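Side-chain contacts in outer surface protein (PDB 1X7F), which has no established function but is probably a 6-phospho-N-acetylmuramidase, a glycosidase acting on phosphorylated cell-wall sugars: residues H237-G242 / G263-Y268; N146-I151 / N172-K177. All blocks are in the same frame, centred on the assembly; numbering follows the deposited sequence.

Contact 1: H237-G242 / G263-Y268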
ATOM      1  N   HIS A 237       2.034   3.088  -3.050  1.00 34.93           N
ATOM      2  CA  HIS A 237       2.218   2.317  -4.259  1.00 34.73           C
ATOM      3  C   HIS A 237       1.303   1.082  -4.316  1.00 34.80           C
ATOM      4  O   HIS A 237       0.565   0.907  -5.291  1.00 36.49           O
ATOM      5  CB  HIS A 237       3.689   1.956  -4.442  1.00 34.59           C
ATOM      6  CG  HIS A 237       3.982   1.284  -5.746  1.00 33.00           C
ATOM      7  ND1 HIS A 237       5.132   0.559  -5.963  1.00 34.11           N
ATOM      8  CD2 HIS A 237       3.278   1.228  -6.899  1.00 29.16           C
ATOM      9  CE1 HIS A 237       5.127   0.085  -7.194  1.00 30.46           C
ATOM     10  NE2 HIS A 237       4.011   0.475  -7.782  1.00 29.75           N
ATOM     11  N   LEU A 238       1.334   0.257  -3.276  1.00 33.92           N
ATOM     12  CA  LEU A 238       0.475  -0.940  -3.199  1.00 34.68           C
ATOM     13  C   LEU A 238      -1.021  -0.658  -3.439  1.00 34.34           C
ATOM     14  O   LEU A 238      -1.681  -1.373  -4.201  1.00 35.17           O
ATOM     15  CB  LEU A 238       0.684  -1.666  -1.863  1.00 33.76           C
ATOM     16  CG  LEU A 238       2.068  -2.287  -1.621  1.00 35.18           C
ATOM     17  CD1 LEU A 238       2.117  -2.982  -0.278  1.00 33.50           C
ATOM     18  CD2 LEU A 238       2.430  -3.258  -2.726  1.00 34.26           C
ATOM     19  N   TRP A 239      -1.540   0.383  -2.799  1.00 33.43           N
ATOM     20  CA  TRP A 239      -2.928   0.781  -2.977  1.00 34.42           C
ATOM     21  C   TRP A 239      -3.194   1.374  -4.352  1.00 34.68           C
ATOM     22  O   TRP A 239      -4.275   1.169  -4.902  1.00 35.10           O
ATOM     23  CB  TRP A 239      -3.396   1.753  -1.879  1.00 34.46           C
ATOM     24  CG  TRP A 239      -3.641   1.110  -0.528  1.00 35.10           C
ATOM     25  CD1 TRP A 239      -4.234  -0.103  -0.282  1.00 34.73           C
ATOM     26  CD2 TRP A 239      -3.360   1.682   0.762  1.00 36.68           C
ATOM     27  NE1 TRP A 239      -4.301  -0.333   1.072  1.00 36.59           N
ATOM     28  CE2 TRP A 239      -3.778   0.747   1.738  1.00 36.53           C
ATOM     29  CE3 TRP A 239      -2.789   2.893   1.194  1.00 36.60           C
ATOM     30  CZ2 TRP A 239      -3.629   0.973   3.113  1.00 34.98           C
ATOM     31  CZ3 TRP A 239      -2.646   3.118   2.562  1.00 35.95           C
ATOM     32  CH2 TRP A 239      -3.046   2.150   3.500  1.00 34.79           C
ATOM     33  N   ALA A 240      -2.223   2.098  -4.911  1.00 34.53           N
ATOM     34  CA  ALA A 240      -2.388   2.685  -6.259  1.00 34.15           C
ATOM     35  C   ALA A 240      -2.458   1.654  -7.394  1.00 34.01           C
ATOM     36  O   ALA A 240      -2.969   1.963  -8.459  1.00 34.28           O
ATOM     37  CB  ALA A 240      -1.294   3.746  -6.555  1.00 33.35           C
ATOM     38  N   THR A 241      -1.931   0.446  -7.184  1.00 34.98           N
ATOM     39  CA  THR A 241      -2.034  -0.613  -8.209  1.00 34.72           C
ATOM     40  C   THR A 241      -3.505  -0.994  -8.449  1.00 35.17           C
ATOM     41  O   THR A 241      -3.863  -1.476  -9.519  1.00 35.57           O
ATOM     42  CB  THR A 241      -1.212  -1.884  -7.838  1.00 34.32           C
ATOM     43  OG1 THR A 241      -1.703  -2.437  -6.611  1.00 35.57           O
ATOM     44  CG2 THR A 241       0.282  -1.568  -7.557  1.00 31.76           C
ATOM     45  N   GLY A 242      -4.356  -0.736  -7.459  1.00 35.51           N
ATOM     46  CA  GLY A 242      -5.732  -1.239  -7.458  1.00 35.88           C
ATOM     47  C   GLY A 242      -5.858  -2.735  -7.185  1.00 36.59           C
ATOM     48  O   GLY A 242      -6.951  -3.290  -7.276  1.00 37.12           O
ATOM     49  N   GLY A 263      -1.097   5.886   8.991  1.00 33.02           N
ATOM     50  CA  GLY A 263      -2.462   6.145   9.412  1.00 33.90           C
ATOM     51  C   GLY A 263      -3.030   7.438   8.832  1.00 33.95           C
ATOM     52  O   GLY A 263      -4.248   7.575   8.661  1.00 32.18           O
ATOM     53  N   ASN A 264      -2.145   8.383   8.528  1.00 33.71           N
ATOM     54  CA  ASN A 264      -2.552   9.663   7.963  1.00 35.24           C
ATOM     55  C   ASN A 264      -2.964   9.584   6.493  1.00 35.05           C
ATOM     56  O   ASN A 264      -3.643  10.463   5.997  1.00 35.30           O
ATOM     57  CB  ASN A 264      -1.449  10.708   8.156  1.00 35.67           C
ATOM     58  CG  ASN A 264      -1.386  11.245   9.580  1.00 38.80           C
ATOM     59  OD1 ASN A 264      -2.251  10.965  10.413  1.00 42.06           O
ATOM     60  ND2 ASN A 264      -0.353  12.029   9.865  1.00 42.82           N
ATOM     61  N   LEU A 265      -2.551   8.528   5.802  1.00 35.46           N
ATOM     62  CA  LEU A 265      -2.794   8.404   4.370  1.00 35.57           C
ATOM     63  C   LEU A 265      -4.274   8.242   4.024  1.00 36.44           C
ATOM     64  O   LEU A 265      -5.017   7.590   4.764  1.00 37.14           O
ATOM     65  CB  LEU A 265      -2.030   7.208   3.807  1.00 33.98           C
ATOM     66  CG  LEU A 265      -0.493   7.204   3.752  1.00 34.98           C
ATOM     67  CD1 LEU A 265       0.015   5.894   3.201  1.00 29.87           C
ATOM     68  CD2 LEU A 265       0.027   8.357   2.905  1.00 36.39           C
ATOM     69  N   ASN A 266      -4.681   8.827   2.894  1.00 36.28           N
ATOM     70  CA  ASN A 266      -5.929   8.473   2.235  1.00 37.35           C
ATOM     71  C   ASN A 266      -5.708   7.154   1.499  1.00 37.54           C
ATOM     72  O   ASN A 266      -4.837   7.041   0.647  1.00 38.32           O
ATOM     73  CB  ASN A 266      -6.391   9.588   1.270  1.00 37.95           C
ATOM     74  CG  ASN A 266      -7.837   9.397   0.774  1.00 38.90           C
ATOM     75  OD1 ASN A 266      -8.269   8.285   0.492  1.00 42.18           O
ATOM     76  ND2 ASN A 266      -8.564  10.497   0.633  1.00 40.48           N
ATOM     77  N   ARG A 267      -6.497   6.147   1.843  1.00 37.56           N
ATOM     78  CA  ARG A 267      -6.236   4.788   1.358  1.00 36.22           C
ATOM     79  C   ARG A 267      -6.868   4.544   0.007  1.00 36.21           C
ATOM     80  O   ARG A 267      -6.455   3.634  -0.719  1.00 35.91           O
ATOM     81  CB  ARG A 267      -6.780   3.754   2.341  1.00 34.79           C
ATOM     82  CG  ARG A 267      -6.237   3.907   3.742  1.00 35.81           C
ATOM     83  CD  ARG A 267      -6.670   2.797   4.700  1.00 35.27           C
ATOM     84  NE  ARG A 267      -6.241   3.088   6.062  1.00 32.49           N
ATOM     85  CZ  ARG A 267      -6.630   2.416   7.135  1.00 31.95           C
ATOM     86  NH1 ARG A 267      -7.484   1.407   7.032  1.00 33.05           N
ATOM     87  NH2 ARG A 267      -6.190   2.788   8.324  1.00 33.97           N
ATOM     88  N   TYR A 268      -7.851   5.395  -0.294  0.50 35.55           N
ATOM     89  CA  TYR A 268      -8.779   5.257  -1.415  0.50 36.49           C
ATOM     90  C   TYR A 268      -8.598   6.351  -2.482  0.50 36.53           C
ATOM     91  O   TYR A 268      -9.403   6.464  -3.407  0.50 36.16           O
ATOM     92  CB  TYR A 268     -10.230   5.257  -0.891  0.50 36.07           C
ATOM     93  CG  TYR A 268     -10.447   4.341   0.305  0.50 36.30           C
ATOM     94  CD1 TYR A 268     -10.461   4.849   1.609  0.50 36.16           C
ATOM     95  CD2 TYR A 268     -10.620   2.965   0.132  0.50 35.20           C
ATOM     96  CE1 TYR A 268     -10.651   4.008   2.710  0.50 35.31           C
ATOM     97  CE2 TYR A 268     -10.813   2.120   1.224  0.50 35.15           C
ATOM     98  CZ  TYR A 268     -10.828   2.643   2.511  0.50 35.45           C
ATOM     99  OH  TYR A 268     -11.019   1.803   3.594  0.50 34.48           O
TER
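Where the parallel barrel-like domain passes into the mixed-sheet domain, Trp239 near the end of helix 231-240 packs against Arg267 and Leu265 in the connection from helix 256-264 to strand 270-276. The aliphatic part of Arg267 does most of the touching. Its CG lies over one face of the indole in a CH-pi contact, 4.0 Å from the centroid of the Trp239 six-membered ring. Arg267 CG comes within 3.7 Å of Trp239 CH2. With chi2 at -174° and chi3 at -173°, the arginine chain runs extended across this face and brings its guanidinium near the ring rim, the two planes only 15° apart, where NH2 bonds to the carbonyl of Gly54. An arginine thus serves two purposes here, aliphatic methylenes for the indole and a polar end for a backbone carbonyl. Leu265 approaches differently: its CD1 sits at the indole edge, near the ring plane, 3.9 Å from Trp239 CZ3. A tryptophan suits the place because its broad, buried ring can take both neighbours, touch Val247 of strand 246-249, and still satisfy NE1 at the carbonyl of Asp245. Just before Arg267, Asn266 OD1 accepts from Tyr268 N at 3.0 Å, an Asx turn spanning the arginine. The contact thus packs helix 231-240, in a fold resembling a (beta/alpha)8 barrel, against the linker that leads into the second domain.

Contact 2: N146-I151 / N172-K177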
ATOM      1  N   ASN A 146      -1.021 -18.049  -0.200  1.00 33.55           N
ATOM      2  CA  ASN A 146       0.132 -17.323  -0.706  1.00 34.63           C
ATOM      3  C   ASN A 146      -0.193 -16.772  -2.093  1.00 34.46           C
ATOM      4  O   ASN A 146      -0.427 -17.534  -3.029  1.00 35.09           O
ATOM      5  CB  ASN A 146       1.354 -18.267  -0.772  1.00 33.83           C
ATOM      6  CG  ASN A 146       2.681 -17.521  -0.937  1.00 35.57           C
ATOM      7  OD1 ASN A 146       2.731 -16.355  -1.355  1.00 36.71           O
ATOM      8  ND2 ASN A 146       3.758 -18.191  -0.586  1.00 34.48           N
ATOM      9  N   VAL A 147      -0.207 -15.451  -2.224  1.00 35.33           N
ATOM     10  CA  VAL A 147      -0.447 -14.803  -3.526  1.00 35.63           C
ATOM     11  C   VAL A 147       0.782 -14.902  -4.442  1.00 36.54           C
ATOM     12  O   VAL A 147       0.640 -14.928  -5.670  1.00 35.90           O
ATOM     13  CB  VAL A 147      -0.905 -13.333  -3.359  1.00 34.81           C
ATOM     14  CG1 VAL A 147      -1.329 -12.720  -4.692  1.00 34.00           C
ATOM     15  CG2 VAL A 147      -2.081 -13.272  -2.415  1.00 36.39           C
ATOM     16  N   SER A 148       1.970 -15.022  -3.833  1.00 36.81           N
ATOM     17  CA  SER A 148       3.243 -14.883  -4.537  1.00 38.10           C
ATOM     18  C   SER A 148       3.646 -15.994  -5.520  1.00 39.10           C
ATOM     19  O   SER A 148       4.736 -15.941  -6.078  1.00 40.48           O
ATOM     20  CB  SER A 148       4.381 -14.621  -3.541  1.00 38.27           C
ATOM     21  OG  SER A 148       4.096 -13.499  -2.724  1.00 36.79           O
ATOM     22  N   ASN A 149       2.777 -16.980  -5.723  0.50 39.44           N
ATOM     23  CA  ASN A 149       3.017 -18.039  -6.695  0.50 39.71           C
ATOM     24  C   ASN A 149       2.082 -17.850  -7.890  0.50 40.76           C
ATOM     25  O   ASN A 149       0.860 -17.958  -7.762  0.50 40.81           O
ATOM     26  CB  ASN A 149       2.816 -19.418  -6.054  0.50 39.13           C
ATOM     27  CG  ASN A 149       3.579 -20.535  -6.776  0.50 38.02           C
ATOM     28  OD1 ASN A 149       4.202 -20.328  -7.820  0.50 33.91           O
ATOM     29  ND2 ASN A 149       3.531 -21.732  -6.201  0.50 36.84           N
ATOM     30  N   ASP A 150       2.674 -17.559  -9.047  1.00 41.53           N
ATOM     31  CA  ASP A 150       1.920 -17.210 -10.255  1.00 41.98           C
ATOM     32  C   ASP A 150       1.460 -18.437 -11.038  1.00 41.81           C
ATOM     33  O   ASP A 150       1.879 -18.673 -12.174  1.00 41.93           O
ATOM     34  CB  ASP A 150       2.750 -16.255 -11.129  1.00 42.53           C
ATOM     35  CG  ASP A 150       2.042 -15.845 -12.420  1.00 43.17           C
ATOM     36  OD1 ASP A 150       0.795 -15.682 -12.429  1.00 43.35           O
ATOM     37  OD2 ASP A 150       2.677 -15.663 -13.480  1.00 43.75           O
ATOM     38  N   ILE A 151       0.579 -19.207 -10.414  1.00 41.93           N
ATOM     39  CA  ILE A 151       0.017 -20.405 -11.016  1.00 41.61           C
ATOM     40  C   ILE A 151      -1.499 -20.426 -10.810  1.00 42.12           C
ATOM     41  O   ILE A 151      -2.030 -19.664  -9.986  1.00 42.11           O
ATOM     42  CB  ILE A 151       0.669 -21.672 -10.421  1.00 41.59           C
ATOM     43  CG1 ILE A 151       0.676 -21.605  -8.890  1.00 41.74           C
ATOM     44  CG2 ILE A 151       2.085 -21.851 -10.973  1.00 41.70           C
ATOM     45  CD1 ILE A 151       0.686 -22.961  -8.201  1.00 43.26           C
ATOM     46  N   ASN A 172       4.196 -13.137   0.057  1.00 33.52           N
ATOM     47  CA  ASN A 172       5.374 -13.329   0.910  1.00 33.79           C
ATOM     48  C   ASN A 172       6.090 -12.000   1.111  1.00 34.20           C
ATOM     49  O   ASN A 172       5.869 -11.040   0.368  1.00 33.48           O
ATOM     50  CB  ASN A 172       6.380 -14.296   0.285  1.00 33.40           C
ATOM     51  CG  ASN A 172       6.019 -15.751   0.476  1.00 35.76           C
ATOM     52  OD1 ASN A 172       5.502 -16.165   1.515  1.00 36.48           O
ATOM     53  ND2 ASN A 172       6.328 -16.556  -0.535  1.00 40.17           N
ATOM     54  N   PHE A 173       6.960 -11.943   2.114  1.00 34.53           N
ATOM     55  CA  PHE A 173       7.931 -10.865   2.173  1.00 34.99           C
ATOM     56  C   PHE A 173       9.292 -11.510   1.979  1.00 34.60           C
ATOM     57  O   PHE A 173       9.392 -12.740   2.010  1.00 33.05           O
ATOM     58  CB  PHE A 173       7.831 -10.010   3.454  1.00 34.25           C
ATOM     59  CG  PHE A 173       7.963 -10.783   4.754  1.00 35.17           C
ATOM     60  CD1 PHE A 173       9.070 -11.583   5.012  1.00 31.14           C
ATOM     61  CD2 PHE A 173       6.998 -10.626   5.761  1.00 35.58           C
ATOM     62  CE1 PHE A 173       9.209 -12.265   6.211  1.00 33.31           C
ATOM     63  CE2 PHE A 173       7.114 -11.296   6.973  1.00 35.21           C
ATOM     64  CZ  PHE A 173       8.224 -12.133   7.201  1.00 37.41           C
ATOM     65  N   TYR A 174      10.324 -10.685   1.763  1.00 34.51           N
ATOM     66  CA  TYR A 174      11.648 -11.191   1.350  1.00 33.87           C
ATOM     67  C   TYR A 174      12.782 -10.548   2.146  1.00 34.43           C
ATOM     68  O   TYR A 174      13.164  -9.397   1.873  1.00 35.34           O
ATOM     69  CB  TYR A 174      11.819 -11.028  -0.173  1.00 33.02           C
ATOM     70  CG  TYR A 174      10.812 -11.869  -0.906  1.00 31.79           C
ATOM     71  CD1 TYR A 174       9.542 -11.364  -1.218  1.00 31.94           C
ATOM     72  CD2 TYR A 174      11.097 -13.209  -1.227  1.00 32.20           C
ATOM     73  CE1 TYR A 174       8.580 -12.173  -1.850  1.00 30.23           C
ATOM     74  CE2 TYR A 174      10.153 -14.017  -1.870  1.00 29.04           C
ATOM     75  CZ  TYR A 174       8.902 -13.491  -2.167  1.00 30.69           C
ATOM     76  OH  TYR A 174       7.968 -14.289  -2.793  1.00 32.98           O
ATOM     77  N   PRO A 175      13.281 -11.286   3.150  1.00 34.74           N
ATOM     78  CA  PRO A 175      14.330 -10.805   4.064  1.00 33.70           C
ATOM     79  C   PRO A 175      15.682 -10.611   3.408  1.00 33.73           C
ATOM     80  O   PRO A 175      16.477  -9.817   3.912  1.00 33.13           O
ATOM     81  CB  PRO A 175      14.450 -11.948   5.101  1.00 34.34           C
ATOM     82  CG  PRO A 175      13.160 -12.726   4.956  1.00 34.33           C
ATOM     83  CD  PRO A 175      12.843 -12.656   3.500  1.00 33.69           C
ATOM     84  N   GLN A 176      15.964 -11.371   2.342  1.00 33.60           N
ATOM     85  CA  GLN A 176      17.231 -11.246   1.617  1.00 33.10           C
ATOM     86  C   GLN A 176      17.129 -10.147   0.550  1.00 32.14           C
ATOM     87  O   GLN A 176      16.250 -10.191  -0.309  1.00 30.98           O
ATOM     88  CB  GLN A 176      17.668 -12.585   0.986  1.00 33.03           C
ATOM     89  CG  GLN A 176      19.017 -12.486   0.265  1.00 32.71           C
ATOM     90  CD  GLN A 176      19.434 -13.740  -0.492  1.00 34.63           C
ATOM     91  OE1 GLN A 176      20.231 -13.660  -1.423  1.00 35.31           O
ATOM     92  NE2 GLN A 176      18.906 -14.890  -0.098  1.00 39.42           N
ATOM     93  N   LYS A 177      18.028  -9.163   0.606  1.00 32.44           N
ATOM     94  CA  LYS A 177      18.044  -8.087  -0.397  1.00 33.40           C
ATOM     95  C   LYS A 177      18.109  -8.656  -1.840  1.00 32.93           C
ATOM     96  O   LYS A 177      18.770  -9.672  -2.103  1.00 31.56           O
ATOM     97  CB  LYS A 177      19.157  -7.050  -0.128  1.00 32.78           C
ATOM     98  CG  LYS A 177      20.557  -7.622  -0.063  1.00 37.28           C
ATOM     99  CD  LYS A 177      21.635  -6.586  -0.392  1.00 43.07           C
ATOM    100  CE  LYS A 177      21.908  -5.625   0.740  1.00 44.23           C
ATOM    101  NZ  LYS A 177      23.304  -5.104   0.619  1.00 47.42           N
TER
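Asn172 meets Ser148 first through its backbone. Its N-H points at Ser148 OG, with 2.8 Å between Asn172 N and Ser148 OG and a nearly straight bond of 162°. The serine's first torsion, chi1 -55°, sets OG opposite its own carbonyl carbon and turns it to the incoming chain. Serine suits the place: a short side chain with a hydroxyl can meet a backbone amide at close quarters, and the same OG also bonds to ND1 of His171, so two successive residues of the second loop are held at one oxygen.

The side chain of Asn172 then lies against that of Asn146. The two amide groups are turned 76° apart, and Asn172 CG is 3.5 Å from Asn146 ND2. Asn146 OD1 accepts from Ser148 N at 2.9 Å, closing an Asx turn in which the donor stands above the carbonyl plane, while ND2 bonds to the carbonyl of Asp123. These two bonds fix the turn of the Asn146 amide, and asparagine fits because one group supplies both acceptor and donor.

Further along, Tyr174 brings its OH to 3.7 Å from Ser148 CB, a light van der Waals touch. A tyrosine suits because its long ring spans the distance to the first loop; its side chain also touches Thr179 and Leu181, and Tyr174 O bonds to Arg227 NH2.

The contact joins loops at the C-terminal ends of neighbouring parallel strands 142-146 and 167-170, the end where barrels of this kind usually carry their active site. One directed bond fixes the loops at Ser148, and close packing adds to it. Because Asn172 N is the donor, Ser148 OG accepts there, and the bond does not depend on how the Asn172 amide is turned.

How the contacts relate
From the N terminus, contact 2 comes first: residues 146-151 follow strand 142-146, and the chain returns after helix 153-157 and strand 167-170, so the contact joins loops leaving two adjacent parallel strands. Contact 1 opens only later, closing an excursion through strand 246-249 and helix 256-264. The two loops therefore follow in series, neither nesting nor crossing. The centres of contacts 1 and 2 are about 21 Å apart; the nearest atoms of contacts 1 and 2 are about 9 Å apart. Helix 183-195 lies between them in sequence and touches a segment of each: Arg188 and Arg192 pair with Asp150, and Phe186 packs on Leu238. Contact 2 stays within the first domain; contact 1 marks its passage to the second.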